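Probable amidase (Thermus thermophilus, PDB 2DC0) belongs to the amidase signature family, whose members share a core of mixed beta-sheet wrapped in helices. Local coordinates at residues K73-T87 against M117-T131. Residues are numbered along the deposited sequence; the frame is centred on the assembly and turned at random.
Sequences KDLFPVKGMPTRAGT and MHEIALGITGENPWT
The backbones of A85 and G86 come alongside those of I120 and E119, and I120 N donates to A85 O (2.8 Å). A85 and G86 are the corners of a type I' turn from R84 to T87, a case of a tight turn offering its carbonyls to a neighbouring loop. G86 O is taken by N128 ND2 at 2.9 Å, on a lone pair and with the amide of N128 coplanar with the bond. The same ND2 also donates to M117 O, so one amide nitrogen ties the turn to the start of 117-131, while N128 OD1 closes an Asx turn with W130 N.

E119 extends from its backbone, CG anti to N (chi1 180°), and its OE2 receives two donors. T87 OG1 donates to E119 OE2 at 2.6 Å on its anti lone pair; W130 NE1 reaches E119 OE2 at 2.8 Å from above the carboxylate plane but within the indole plane. This double grip, with OE1 bonded to S309, fixes the rotation of the carboxylate. W130 CD1, at the edge of the indole, lies 3.6 Å from G86 O.

The apolar part of the contact centres on M117, present as selenomethionine. M117 SE lies 3.8 Å from L75 CB, and the side chain bends at chi3 (-82°) to bring CE near L75 CD2 and A85 O. The extended chain of K73 passes across it, K73 CE 3.8 Å from M117 CB, before NZ bonds to S147, S148 and T166, consistent with the lysine-serine grouping of amidase signature proteins.

The contact thus joins the loops that follow parallel neighbouring strands 69-73 and 110-115 of the central sheet, while helix 310-321 packs on E119 and I120 through V312.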
# COMPACT_ATOMS: atom_id res chain seq x y z
N LYS A 73 -9.68 2.97 25.49
CA LYS A 73 -8.76 4.12 25.39
C LYS A 73 -9.60 5.39 25.26
O LYS A 73 -10.56 5.41 24.49
CB LYS A 73 -7.85 3.95 24.17
CG LYS A 73 -6.75 4.99 24.06
CD LYS A 73 -5.88 4.69 22.85
CE LYS A 73 -4.62 5.53 22.82
NZ LYS A 73 -3.78 5.18 21.63
N ASP A 74 -9.21 6.46 25.95
CA ASP A 74 -10.01 7.69 25.92
C ASP A 74 -10.07 8.56 24.66
O ASP A 74 -10.16 9.78 24.76
CB ASP A 74 -9.65 8.59 27.12
CG ASP A 74 -10.79 9.54 27.49
OD1 ASP A 74 -11.96 9.15 27.31
OD2 ASP A 74 -10.52 10.67 27.97
N LEU A 75 -10.05 7.94 23.49
CA LEU A 75 -10.20 8.68 22.24
C LEU A 75 -11.41 8.11 21.51
O LEU A 75 -11.84 8.64 20.49
CB LEU A 75 -8.94 8.58 21.36
CG LEU A 75 -8.36 7.22 20.93
CD1 LEU A 75 -9.25 6.55 19.89
CD2 LEU A 75 -6.97 7.47 20.36
N PHE A 76 -11.95 7.03 22.07
CA PHE A 76 -13.14 6.35 21.54
C PHE A 76 -14.34 6.79 22.39
O PHE A 76 -14.37 6.57 23.61
CB PHE A 76 -13.03 4.83 21.68
CG PHE A 76 -12.08 4.17 20.71
CD1 PHE A 76 -12.43 4.03 19.36
CD2 PHE A 76 -10.87 3.64 21.15
CE1 PHE A 76 -11.57 3.37 18.47
CE2 PHE A 76 -10.01 2.98 20.27
CZ PHE A 76 -10.36 2.84 18.93
N PRO A 77 -15.34 7.43 21.78
CA PRO A 77 -16.49 7.84 22.59
C PRO A 77 -17.25 6.62 23.12
O PRO A 77 -17.41 5.62 22.41
CB PRO A 77 -17.32 8.66 21.61
CG PRO A 77 -16.26 9.30 20.75
CD PRO A 77 -15.34 8.13 20.48
N VAL A 78 -17.68 6.69 24.37
CA VAL A 78 -18.43 5.60 24.98
C VAL A 78 -19.67 6.23 25.62
O VAL A 78 -19.57 7.27 26.27
CB VAL A 78 -17.59 4.87 26.07
CG1 VAL A 78 -18.46 3.87 26.82
CG2 VAL A 78 -16.41 4.17 25.43
N LYS A 79 -20.83 5.62 25.42
CA LYS A 79 -22.06 6.15 25.99
C LYS A 79 -21.96 6.33 27.50
O LYS A 79 -21.50 5.44 28.21
CB LYS A 79 -23.24 5.23 25.68
CG LYS A 79 -23.60 5.11 24.21
CD LYS A 79 -24.88 4.31 24.04
CE LYS A 79 -25.34 4.31 22.59
NZ LYS A 79 -26.65 3.61 22.42
N GLY A 80 -22.40 7.50 27.97
CA GLY A 80 -22.37 7.78 29.40
C GLY A 80 -21.02 8.18 29.96
O GLY A 80 -20.88 8.37 31.16
N MET A 81 -20.02 8.32 29.09
CA MET A 81 -18.68 8.69 29.53
C MET A 81 -18.08 9.83 28.70
O MET A 81 -18.27 9.90 27.49
CB MET A 81 -17.74 7.48 29.46
CG MET A 81 -18.09 6.33 30.40
SD MET A 81 -16.88 4.97 30.39
CE MET A 81 -17.97 3.58 30.42
N PRO A 82 -17.35 10.75 29.34
CA PRO A 82 -16.74 11.86 28.62
C PRO A 82 -15.52 11.39 27.83
O PRO A 82 -14.92 10.36 28.16
CB PRO A 82 -16.35 12.83 29.73
CG PRO A 82 -15.99 11.90 30.85
CD PRO A 82 -17.14 10.90 30.80
N THR A 83 -15.16 12.12 26.78
CA THR A 83 -13.99 11.80 25.95
C THR A 83 -13.05 13.00 26.05
O THR A 83 -13.39 14.09 25.59
CB THR A 83 -14.39 11.60 24.46
OG1 THR A 83 -15.36 10.55 24.36
CG2 THR A 83 -13.16 11.22 23.64
N ARG A 84 -11.87 12.80 26.63
CA ARG A 84 -10.91 13.90 26.81
C ARG A 84 -9.62 13.76 26.01
O ARG A 84 -8.89 14.74 25.83
CB ARG A 84 -10.59 14.06 28.30
CG ARG A 84 -11.74 14.64 29.11
CD ARG A 84 -11.42 14.71 30.60
NE ARG A 84 -10.17 15.41 30.90
CZ ARG A 84 -9.00 14.82 31.09
NH1 ARG A 84 -8.90 13.49 31.03
NH2 ARG A 84 -7.92 15.55 31.36
N ALA A 85 -9.32 12.55 25.55
CA ALA A 85 -8.13 12.30 24.74
C ALA A 85 -6.82 12.74 25.40
O ALA A 85 -5.85 13.10 24.72
CB ALA A 85 -8.27 12.98 23.38
N GLY A 86 -6.80 12.71 26.73
CA GLY A 86 -5.61 13.08 27.48
C GLY A 86 -5.13 14.50 27.27
O GLY A 86 -3.96 14.80 27.49
N THR A 87 -6.04 15.39 26.87
CA THR A 87 -5.66 16.78 26.63
C THR A 87 -6.61 17.77 27.30
O THR A 87 -7.67 17.39 27.78
CB THR A 87 -5.65 17.08 25.11
OG1 THR A 87 -5.15 18.40 24.88
CG2 THR A 87 -7.07 16.98 24.54
N MSE A 117 -4.16 8.12 28.31
CA MSE A 117 -3.39 7.92 27.06
C MSE A 117 -2.48 9.11 26.86
O MSE A 117 -2.69 10.18 27.42
CB MSE A 117 -4.36 7.81 25.88
CG MSE A 117 -5.39 8.93 25.84
SE MSE A 117 -6.44 8.88 24.23
CE MSE A 117 -5.20 9.78 23.01
N HIS A 118 -1.54 8.93 26.12
CA HIS A 118 -0.61 10.01 25.83
C HIS A 118 -1.48 11.05 25.14
O HIS A 118 -2.34 10.69 24.33
CB HIS A 118 0.50 9.53 24.89
CG HIS A 118 1.65 10.47 24.80
ND1 HIS A 118 2.82 10.27 25.51
CD2 HIS A 118 1.80 11.65 24.16
CE1 HIS A 118 3.64 11.29 25.30
NE2 HIS A 118 3.04 12.14 24.48
N GLU A 119 -1.26 12.32 25.45
CA GLU A 119 -2.05 13.41 24.88
C GLU A 119 -2.32 13.30 23.38
O GLU A 119 -1.38 13.26 22.58
CB GLU A 119 -1.42 14.76 25.22
CG GLU A 119 -2.19 15.95 24.66
CD GLU A 119 -1.79 17.27 25.29
OE1 GLU A 119 -0.58 17.44 25.56
OE2 GLU A 119 -2.67 18.12 25.51
N ILE A 120 -3.61 13.30 23.05
CA ILE A 120 -4.17 13.17 21.71
C ILE A 120 -3.52 12.07 20.89
O ILE A 120 -3.54 12.10 19.66
CB ILE A 120 -4.15 14.49 20.88
CG1 ILE A 120 -2.71 14.98 20.67
CG2 ILE A 120 -5.02 15.54 21.55
CD1 ILE A 120 -2.55 16.06 19.60
N ALA A 121 -2.94 11.09 21.60
CA ALA A 121 -2.28 9.93 20.99
C ALA A 121 -1.01 10.30 20.23
O ALA A 121 -0.48 9.49 19.48
CB ALA A 121 -3.24 9.20 20.06
N LEU A 122 -0.52 11.51 20.44
CA LEU A 122 0.69 11.94 19.75
C LEU A 122 1.91 11.79 20.64
O LEU A 122 2.48 12.77 21.12
CB LEU A 122 0.53 13.40 19.30
CG LEU A 122 1.63 13.97 18.40
CD1 LEU A 122 1.89 13.04 17.22
CD2 LEU A 122 1.19 15.34 17.91
N GLY A 123 2.31 10.54 20.86
CA GLY A 123 3.46 10.28 21.70
C GLY A 123 3.45 8.84 22.19
O GLY A 123 2.40 8.21 22.23
N ILE A 124 4.62 8.33 22.57
CA ILE A 124 4.72 6.96 23.04
C ILE A 124 5.32 6.78 24.44
O ILE A 124 5.62 5.66 24.83
CB ILE A 124 5.55 6.11 22.07
CG1 ILE A 124 6.99 6.64 22.04
CG2 ILE A 124 4.93 6.12 20.68
CD1 ILE A 124 7.79 6.70 23.37
N THR A 125 5.47 7.87 25.19
CA THR A 125 6.05 7.76 26.53
C THR A 125 5.01 7.43 27.59
O THR A 125 5.28 6.68 28.53
CB THR A 125 6.77 9.06 26.98
OG1 THR A 125 5.80 10.10 27.17
CG2 THR A 125 7.80 9.51 25.95
N GLY A 126 3.81 7.98 27.43
CA GLY A 126 2.77 7.73 28.41
C GLY A 126 2.84 8.79 29.50
O GLY A 126 2.07 8.78 30.46
N GLU A 127 3.79 9.71 29.35
CA GLU A 127 3.94 10.81 30.30
C GLU A 127 2.98 11.90 29.82
O GLU A 127 2.97 12.25 28.64
CB GLU A 127 5.39 11.30 30.33
CG GLU A 127 6.32 10.32 31.03
CD GLU A 127 7.78 10.69 30.88
OE1 GLU A 127 8.09 11.90 30.89
OE2 GLU A 127 8.62 9.77 30.76
N ASN A 128 2.18 12.40 30.74
CA ASN A 128 1.16 13.40 30.43
C ASN A 128 1.07 14.38 31.60
O ASN A 128 0.73 14.00 32.72
CB ASN A 128 -0.17 12.65 30.24
CG ASN A 128 -1.28 13.54 29.73
OD1 ASN A 128 -1.51 14.63 30.24
ND2 ASN A 128 -2.01 13.05 28.72
N PRO A 129 1.39 15.66 31.36
CA PRO A 129 1.34 16.70 32.40
C PRO A 129 -0.07 17.07 32.85
O PRO A 129 -0.25 17.62 33.93
CB PRO A 129 2.06 17.87 31.74
CG PRO A 129 1.65 17.73 30.30
CD PRO A 129 1.81 16.23 30.07
N TRP A 130 -1.06 16.78 32.02
CA TRP A 130 -2.45 17.09 32.35
C TRP A 130 -3.07 16.08 33.31
O TRP A 130 -3.68 16.45 34.31
CB TRP A 130 -3.30 17.14 31.08
CG TRP A 130 -2.90 18.19 30.08
CD1 TRP A 130 -2.83 18.04 28.72
CD2 TRP A 130 -2.52 19.55 30.35
NE1 TRP A 130 -2.44 19.21 28.13
CE2 TRP A 130 -2.23 20.16 29.10
CE3 TRP A 130 -2.39 20.31 31.52
CZ2 TRP A 130 -1.83 21.49 28.99
CZ3 TRP A 130 -1.98 21.64 31.41
CH2 TRP A 130 -1.71 22.22 30.15
N THR A 131 -2.92 14.81 32.98
CA THR A 131 -3.49 13.71 33.77
C THR A 131 -2.49 13.10 34.74
O THR A 131 -2.86 12.38 35.66
CB THR A 131 -3.93 12.58 32.84
OG1 THR A 131 -2.77 12.02 32.21
CG2 THR A 131 -4.87 13.11 31.77